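Local coordinates for GTP-binding protein (Thermus thermophilus, PDB 2DBY) that binds GDP in a P-loop G domain and, as a YchF/OLA1-type GTPase-superfamily member, probably hydrolyses ATP and associates with the ribosome, at residues M1-G5 with A281-L285; P64-H70 with K293-T299. All blocks are in the same frame, centred on the assembly; numbering follows the deposited sequence.

Overall arrangement
Both contacts join the nucleotide-binding G domain to the C-terminal part of the chain, and both reach one mixed sheet. In interaction 1 the start of strand 3-7 meets the end of helix 270-281 and the entry to strand 284-290; in interaction 2 the beginning of strand 66-75 pairs with strand 295-301. Their centres lie about 19 Å apart. Strands 284-290 and 295-301 are antiparallel neighbours, so the contacts touch: L284 CD1 packs 3.8 Å from T299 CG2. Interaction 1 is near the centre of the chain, with the side chain of V4 about 11 Å from that of the GDP-binding K14; interaction 2 lies away from the nucleotide.

Interaction 1: residues M1-G5 with A281-L285; sequences MLAVG and ALDLL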
HETATM    1  N   MSE A   1      -6.740  -4.038   8.132  1.00 31.06           N
HETATM    2  CA  MSE A   1      -6.760  -2.651   7.577  1.00 27.77           C
HETATM    3  C   MSE A   1      -5.978  -2.599   6.265  1.00 28.39           C
HETATM    4  O   MSE A   1      -4.842  -3.102   6.182  1.00 21.00           O
HETATM    5  CB  MSE A   1      -6.110  -1.666   8.562  1.00 36.18           C
HETATM    6  CG  MSE A   1      -7.063  -0.755   9.338  1.00 37.26           C
HETATM    7 SE   MSE A   1      -6.046   0.651  10.245  1.00 51.26          SE
HETATM    8  CE  MSE A   1      -4.994  -0.510  11.397  1.00 38.97           C
ATOM      9  N   LEU A   2      -6.584  -1.989   5.245  1.00 21.63           N
ATOM     10  CA  LEU A   2      -5.928  -1.828   3.948  1.00 22.26           C
ATOM     11  C   LEU A   2      -5.006  -0.625   4.175  1.00 21.30           C
ATOM     12  O   LEU A   2      -5.277   0.490   3.711  1.00 20.76           O
ATOM     13  CB  LEU A   2      -6.957  -1.482   2.870  1.00 20.05           C
ATOM     14  CG  LEU A   2      -6.358  -1.562   1.472  1.00 31.38           C
ATOM     15  CD1 LEU A   2      -5.831  -2.979   1.225  1.00 31.04           C
ATOM     16  CD2 LEU A   2      -7.402  -1.178   0.457  1.00 31.71           C
ATOM     17  N   ALA A   3      -3.914  -0.850   4.898  1.00 16.03           N
ATOM     18  CA  ALA A   3      -3.024   0.234   5.237  1.00 12.15           C
ATOM     19  C   ALA A   3      -1.587  -0.248   5.378  1.00 13.38           C
ATOM     20  O   ALA A   3      -1.327  -1.450   5.507  1.00 13.61           O
ATOM     21  CB  ALA A   3      -3.472   0.876   6.564  1.00 15.06           C
ATOM     22  N   VAL A   4      -0.672   0.712   5.385  1.00 11.00           N
ATOM     23  CA  VAL A   4       0.758   0.431   5.520  1.00 12.54           C
ATOM     24  C   VAL A   4       1.149   0.845   6.943  1.00 13.74           C
ATOM     25  O   VAL A   4       0.907   1.985   7.356  1.00 12.90           O
ATOM     26  CB  VAL A   4       1.592   1.259   4.535  1.00 11.72           C
ATOM     27  CG1 VAL A   4       3.100   0.985   4.746  1.00 12.82           C
ATOM     28  CG2 VAL A   4       1.161   0.939   3.095  1.00 12.73           C
ATOM     29  N   GLY A   5       1.742  -0.081   7.684  1.00 10.05           N
ATOM     30  CA  GLY A   5       2.159   0.223   9.047  1.00  8.72           C
ATOM     31  C   GLY A   5       3.610   0.694   9.032  1.00 13.71           C
ATOM     32  O   GLY A   5       4.479  -0.026   8.537  1.00 14.24           O
ATOM     33  N   ALA A 281       2.621  -1.995  -2.741  1.00 19.57           N
ATOM     34  CA  ALA A 281       2.753  -3.030  -1.714  1.00 19.70           C
ATOM     35  C   ALA A 281       1.402  -3.633  -1.382  1.00 18.95           C
ATOM     36  O   ALA A 281       1.289  -4.851  -1.146  1.00 22.43           O
ATOM     37  CB  ALA A 281       3.389  -2.438  -0.441  1.00 16.05           C
ATOM     38  N   LEU A 282       0.372  -2.796  -1.350  1.00 16.98           N
ATOM     39  CA  LEU A 282      -0.976  -3.251  -1.028  1.00 14.48           C
ATOM     40  C   LEU A 282      -1.671  -3.873  -2.255  1.00 24.03           C
ATOM     41  O   LEU A 282      -2.828  -4.298  -2.169  1.00 20.86           O
ATOM     42  CB  LEU A 282      -1.819  -2.088  -0.474  1.00 16.18           C
ATOM     43  CG  LEU A 282      -1.341  -1.517   0.872  1.00 15.08           C
ATOM     44  CD1 LEU A 282      -2.117  -0.242   1.248  1.00 15.41           C
ATOM     45  CD2 LEU A 282      -1.498  -2.570   1.940  1.00 17.49           C
ATOM     46  N   ASP A 283      -0.950  -3.922  -3.375  1.00 18.43           N
ATOM     47  CA  ASP A 283      -1.444  -4.478  -4.650  1.00 20.52           C
ATOM     48  C   ASP A 283      -2.734  -3.802  -5.096  1.00 22.56           C
ATOM     49  O   ASP A 283      -3.710  -4.463  -5.448  1.00 23.65           O
ATOM     50  CB  ASP A 283      -1.696  -5.977  -4.511  1.00 20.43           C
ATOM     51  CG  ASP A 283      -1.768  -6.688  -5.854  1.00 26.68           C
ATOM     52  OD1 ASP A 283      -2.277  -7.827  -5.884  1.00 29.86           O
ATOM     53  OD2 ASP A 283      -1.307  -6.123  -6.876  1.00 30.73           O
ATOM     54  N   LEU A 284      -2.723  -2.476  -5.115  1.00 19.12           N
ATOM     55  CA  LEU A 284      -3.923  -1.731  -5.461  1.00 17.87           C
ATOM     56  C   LEU A 284      -3.891  -1.128  -6.850  1.00 19.45           C
ATOM     57  O   LEU A 284      -2.830  -1.000  -7.465  1.00 19.19           O
ATOM     58  CB  LEU A 284      -4.114  -0.608  -4.448  1.00 17.44           C
ATOM     59  CG  LEU A 284      -4.116  -1.062  -2.990  1.00 17.58           C
ATOM     60  CD1 LEU A 284      -4.154   0.172  -2.093  1.00 16.37           C
ATOM     61  CD2 LEU A 284      -5.320  -1.976  -2.741  1.00 18.30           C
ATOM     62  N   LEU A 285      -5.074  -0.770  -7.340  1.00 19.40           N
ATOM     63  CA  LEU A 285      -5.187  -0.105  -8.640  1.00 17.53           C
ATOM     64  C   LEU A 285      -6.254   0.968  -8.531  1.00 16.45           C
ATOM     65  O   LEU A 285      -7.124   0.926  -7.651  1.00 17.57           O
ATOM     66  CB  LEU A 285      -5.491  -1.108  -9.768  1.00 22.71           C
ATOM     67  CG  LEU A 285      -6.674  -2.071  -9.728  1.00 23.24           C
ATOM     68  CD1 LEU A 285      -7.942  -1.350 -10.175  1.00 26.94           C
ATOM     69  CD2 LEU A 285      -6.380  -3.264 -10.664  1.00 24.09           C
TER
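The first strand of the P-loop G domain, which leads to the phosphate-binding loop, here meets the point where helix 270-281 ends and strand 284-290 begins. Packing is apolar, with no hydrogen bond between the segments. L282 is its centre: its CA-to-CB bond points toward 1-5, and CD1 comes 3.9 Å from V4 CG2, while its CD2 lies 3.7 Å from the backbone oxygen A3 O. L2 adds the other flank, with its CD2 3.9 Å from L284 CD2 and its CD1 a looser 4.4 Å from L282 CD2. The leucines' branched, flexible apolar ends reach across a CA-CA gap of 7.2 Å (L2 to L282), and beta-branched V4 suits an extended strand. L2 is the centre of an inverse gamma turn, closed by a weak hydrogen bond from A3 N to M1 O (2.8 Å). In 281-285, a Schellman motif at D283 (phi 56°) ends the helix; L282 and L284, which flank it, both direct CB toward 1-5. D283 turns its carboxylate away to a salt bridge with R302. V4 forms backbone hydrogen bonds with E72 and V74 of strand 66-75, L282 also packs on A102 of strand 102-108, and L2 and L284 reach R301 of strand 295-301.

Interaction 2: residues P64-H70 with K293-T299; sequences PPVVPTH and KEVRAWT. With FMT (formic acid), chain E.
Residues 64-70 and 294-299 are extended and run the same way, with K293 turning in at -85/-27; the segments lie 16° apart, with parallel bridges V66-V295 (CA-CA 4.9 Å) and V67-R296 (4.5 Å). Three backbone hydrogen bonds set the register: V295 N to P65 O (3.1 Å), V67 N to V295 O (2.9 Å) and A297 N to V67 O (2.9 Å). Prolines 64, 65 and 68 have no amide hydrogen to donate, so V67 supplies both N and O; P64 O is satisfied by Q54. Farther on, T69 (chi1 t) and T299 (chi1 m) bring their OG1 atoms to 2.6 Å, either able to donate; T299 OG1 also bonds Y279. Small A297 lets T69 approach (CG2 to A297 CB 4.1 Å). Beta-branched V66, V67 and V295 favour extended backbone; V66 and V295 face helix 48-57, while opposite, V67 CG1 lies over the guanidinium of all-t R296. H70 ND1 donates to O1 of a formic acid molecule (2.8 Å), probably from the crystallisation liquor, which is also hydrogen-bonded to A29 N; W298 NE1 bonds T289. This short parallel strand pairing joins G-domain 66-75 to 295-301, so one mixed sheet runs on into the C-terminal region.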
ATOM      1  N   PRO A  64     -15.394  20.391 -13.963  1.00 28.59           N
ATOM      2  CA  PRO A  64     -15.735  19.513 -12.848  1.00 24.83           C
ATOM      3  C   PRO A  64     -14.615  19.404 -11.829  1.00 24.55           C
ATOM      4  O   PRO A  64     -13.431  19.382 -12.179  1.00 20.74           O
ATOM      5  CB  PRO A  64     -16.032  18.182 -13.529  1.00 25.65           C
ATOM      6  CG  PRO A  64     -15.112  18.213 -14.718  1.00 27.58           C
ATOM      7  CD  PRO A  64     -15.267  19.632 -15.217  1.00 26.54           C
ATOM      8  N   PRO A  65     -14.980  19.364 -10.545  1.00 23.90           N
ATOM      9  CA  PRO A  65     -13.978  19.247  -9.488  1.00 20.17           C
ATOM     10  C   PRO A  65     -13.361  17.846  -9.589  1.00 19.09           C
ATOM     11  O   PRO A  65     -13.996  16.915 -10.110  1.00 17.64           O
ATOM     12  CB  PRO A  65     -14.805  19.391  -8.210  1.00 25.72           C
ATOM     13  CG  PRO A  65     -16.037  20.123  -8.646  1.00 31.17           C
ATOM     14  CD  PRO A  65     -16.333  19.518  -9.981  1.00 27.65           C
ATOM     15  N   VAL A  66     -12.135  17.697  -9.102  1.00 20.78           N
ATOM     16  CA  VAL A  66     -11.484  16.393  -9.108  1.00 17.18           C
ATOM     17  C   VAL A  66     -11.363  15.920  -7.652  1.00 17.47           C
ATOM     18  O   VAL A  66     -11.155  16.728  -6.739  1.00 18.73           O
ATOM     19  CB  VAL A  66     -10.062  16.437  -9.751  1.00 21.90           C
ATOM     20  CG1 VAL A  66     -10.155  16.868 -11.187  1.00 22.25           C
ATOM     21  CG2 VAL A  66      -9.152  17.380  -8.975  1.00 26.44           C
ATOM     22  N   VAL A  67     -11.528  14.618  -7.448  1.00 17.50           N
ATOM     23  CA  VAL A  67     -11.449  14.007  -6.116  1.00 17.88           C
ATOM     24  C   VAL A  67     -10.417  12.892  -6.194  1.00 12.47           C
ATOM     25  O   VAL A  67     -10.644  11.866  -6.825  1.00 15.30           O
ATOM     26  CB  VAL A  67     -12.801  13.392  -5.689  1.00 19.13           C
ATOM     27  CG1 VAL A  67     -12.675  12.830  -4.265  1.00 20.03           C
ATOM     28  CG2 VAL A  67     -13.902  14.461  -5.728  1.00 22.75           C
ATOM     29  N   PRO A  68      -9.257  13.076  -5.551  1.00 15.95           N
ATOM     30  CA  PRO A  68      -8.287  11.981  -5.655  1.00 16.10           C
ATOM     31  C   PRO A  68      -8.552  10.897  -4.633  1.00 16.04           C
ATOM     32  O   PRO A  68      -9.378  11.058  -3.725  1.00 13.79           O
ATOM     33  CB  PRO A  68      -6.954  12.667  -5.375  1.00 12.46           C
ATOM     34  CG  PRO A  68      -7.347  13.685  -4.313  1.00 16.51           C
ATOM     35  CD  PRO A  68      -8.705  14.218  -4.792  1.00 19.62           C
ATOM     36  N   THR A  69      -7.856   9.783  -4.801  1.00 10.81           N
ATOM     37  CA  THR A  69      -7.936   8.709  -3.813  1.00 14.08           C
ATOM     38  C   THR A  69      -6.748   8.935  -2.852  1.00 14.00           C
ATOM     39  O   THR A  69      -6.147  10.018  -2.847  1.00 13.37           O
ATOM     40  CB  THR A  69      -7.925   7.301  -4.474  1.00 16.42           C
ATOM     41  OG1 THR A  69      -8.098   6.305  -3.456  1.00 12.82           O
ATOM     42  CG2 THR A  69      -6.613   7.031  -5.237  1.00 12.00           C
ATOM     43  N   HIS A  70      -6.401   7.936  -2.048  1.00 13.73           N
ATOM     44  CA  HIS A  70      -5.344   8.096  -1.061  1.00 13.69           C
ATOM     45  C   HIS A  70      -4.818   6.739  -0.599  1.00 11.85           C
ATOM     46  O   HIS A  70      -5.358   5.690  -0.975  1.00 15.54           O
ATOM     47  CB  HIS A  70      -5.921   8.845   0.148  1.00 15.16           C
ATOM     48  CG  HIS A  70      -7.148   8.200   0.727  1.00 19.15           C
ATOM     49  ND1 HIS A  70      -8.330   8.882   0.924  1.00 22.53           N
ATOM     50  CD2 HIS A  70      -7.373   6.934   1.151  1.00 23.45           C
ATOM     51  CE1 HIS A  70      -9.232   8.063   1.440  1.00 21.24           C
ATOM     52  NE2 HIS A  70      -8.677   6.873   1.586  1.00 26.74           N
ATOM     53  N   LYS A 293     -20.010  16.604 -13.920  1.00 22.58           N
ATOM     54  CA  LYS A 293     -20.152  16.994 -12.525  1.00 28.46           C
ATOM     55  C   LYS A 293     -18.956  16.701 -11.637  1.00 27.92           C
ATOM     56  O   LYS A 293     -18.743  17.396 -10.644  1.00 27.16           O
ATOM     57  CB  LYS A 293     -21.391  16.339 -11.910  1.00 34.05           C
ATOM     58  CG  LYS A 293     -21.752  15.002 -12.526  1.00 44.17           C
ATOM     59  CD  LYS A 293     -20.571  14.042 -12.559  1.00 49.65           C
ATOM     60  CE  LYS A 293     -20.785  12.995 -13.627  1.00 48.08           C
ATOM     61  NZ  LYS A 293     -21.087  13.657 -14.929  1.00 45.63           N
ATOM     62  N   GLU A 294     -18.168  15.691 -11.984  1.00 24.79           N
ATOM     63  CA  GLU A 294     -17.039  15.337 -11.124  1.00 23.18           C
ATOM     64  C   GLU A 294     -16.159  14.285 -11.772  1.00 19.02           C
ATOM     65  O   GLU A 294     -16.632  13.492 -12.572  1.00 18.84           O
ATOM     66  CB  GLU A 294     -17.584  14.774  -9.797  1.00 28.34           C
ATOM     67  CG  GLU A 294     -16.534  14.341  -8.772  1.00 31.09           C
ATOM     68  CD  GLU A 294     -17.139  13.653  -7.547  1.00 25.19           C
ATOM     69  OE1 GLU A 294     -17.514  12.470  -7.646  1.00 33.47           O
ATOM     70  OE2 GLU A 294     -17.242  14.307  -6.485  1.00 26.11           O
ATOM     71  N   VAL A 295     -14.875  14.278 -11.411  1.00 16.26           N
ATOM     72  CA  VAL A 295     -13.944  13.257 -11.903  1.00 16.56           C
ATOM     73  C   VAL A 295     -13.334  12.755 -10.598  1.00 16.03           C
ATOM     74  O   VAL A 295     -12.800  13.543  -9.835  1.00 15.63           O
ATOM     75  CB  VAL A 295     -12.837  13.852 -12.793  1.00 17.66           C
ATOM     76  CG1 VAL A 295     -11.757  12.803 -13.060  1.00 19.31           C
ATOM     77  CG2 VAL A 295     -13.432  14.297 -14.114  1.00 18.68           C
ATOM     78  N   ARG A 296     -13.436  11.457 -10.342  1.00 14.71           N
ATOM     79  CA  ARG A 296     -12.931  10.920  -9.080  1.00 15.69           C
ATOM     80  C   ARG A 296     -12.179   9.631  -9.272  1.00 14.48           C
ATOM     81  O   ARG A 296     -12.510   8.809 -10.133  1.00 16.16           O
ATOM     82  CB  ARG A 296     -14.093  10.693  -8.097  1.00 18.14           C
ATOM     83  CG  ARG A 296     -13.682  10.020  -6.783  1.00 17.95           C
ATOM     84  CD  ARG A 296     -14.817  10.107  -5.771  1.00 21.04           C
ATOM     85  NE  ARG A 296     -14.484   9.402  -4.539  1.00 18.38           N
ATOM     86  CZ  ARG A 296     -15.215   9.441  -3.430  1.00 26.67           C
ATOM     87  NH1 ARG A 296     -16.330  10.159  -3.391  1.00 26.26           N
ATOM     88  NH2 ARG A 296     -14.825   8.754  -2.362  1.00 19.76           N
ATOM     89  N   ALA A 297     -11.152   9.455  -8.438  1.00 13.25           N
ATOM     90  CA  ALA A 297     -10.303   8.277  -8.470  1.00 14.07           C
ATOM     91  C   ALA A 297     -10.776   7.384  -7.336  1.00 14.58           C
ATOM     92  O   ALA A 297     -11.024   7.883  -6.235  1.00 14.30           O
ATOM     93  CB  ALA A 297      -8.854   8.673  -8.228  1.00 15.14           C
ATOM     94  N   TRP A 298     -10.910   6.098  -7.630  1.00 14.98           N
ATOM     95  CA  TRP A 298     -11.341   5.087  -6.666  1.00 18.21           C
ATOM     96  C   TRP A 298     -10.273   4.014  -6.596  1.00 19.10           C
ATOM     97  O   TRP A 298      -9.565   3.766  -7.567  1.00 18.46           O
ATOM     98  CB  TRP A 298     -12.666   4.455  -7.105  1.00 19.53           C
ATOM     99  CG  TRP A 298     -13.750   5.440  -7.327  1.00 17.35           C
ATOM    100  CD1 TRP A 298     -14.012   6.140  -8.480  1.00 21.17           C
ATOM    101  CD2 TRP A 298     -14.757   5.820  -6.391  1.00 20.76           C
ATOM    102  NE1 TRP A 298     -15.129   6.926  -8.313  1.00 19.29           N
ATOM    103  CE2 TRP A 298     -15.608   6.747  -7.041  1.00 21.66           C
ATOM    104  CE3 TRP A 298     -15.033   5.465  -5.063  1.00 23.21           C
ATOM    105  CZ2 TRP A 298     -16.718   7.324  -6.402  1.00 21.53           C
ATOM    106  CZ3 TRP A 298     -16.149   6.046  -4.428  1.00 20.69           C
ATOM    107  CH2 TRP A 298     -16.967   6.960  -5.104  1.00 22.79           C
ATOM    108  N   THR A 299     -10.176   3.356  -5.445  1.00 17.54           N
ATOM    109  CA  THR A 299      -9.156   2.324  -5.233  1.00 14.29           C
ATOM    110  C   THR A 299      -9.748   0.964  -4.865  1.00 19.23           C
ATOM    111  O   THR A 299     -10.637   0.881  -4.025  1.00 19.47           O
ATOM    112  CB  THR A 299      -8.226   2.736  -4.062  1.00 21.85           C
ATOM    113  OG1 THR A 299      -7.565   3.957  -4.395  1.00 18.95           O
ATOM    114  CG2 THR A 299      -7.179   1.654  -3.773  1.00 20.04           C
TER
HETATM  115  C   FMT E 403      -7.955  12.012  -0.561  1.00 18.94           C
HETATM  116  O1  FMT E 403      -8.799  11.504   0.136  1.00 21.02           O
HETATM  117  O2  FMT E 403      -7.958  13.330  -0.755  1.00 19.29           O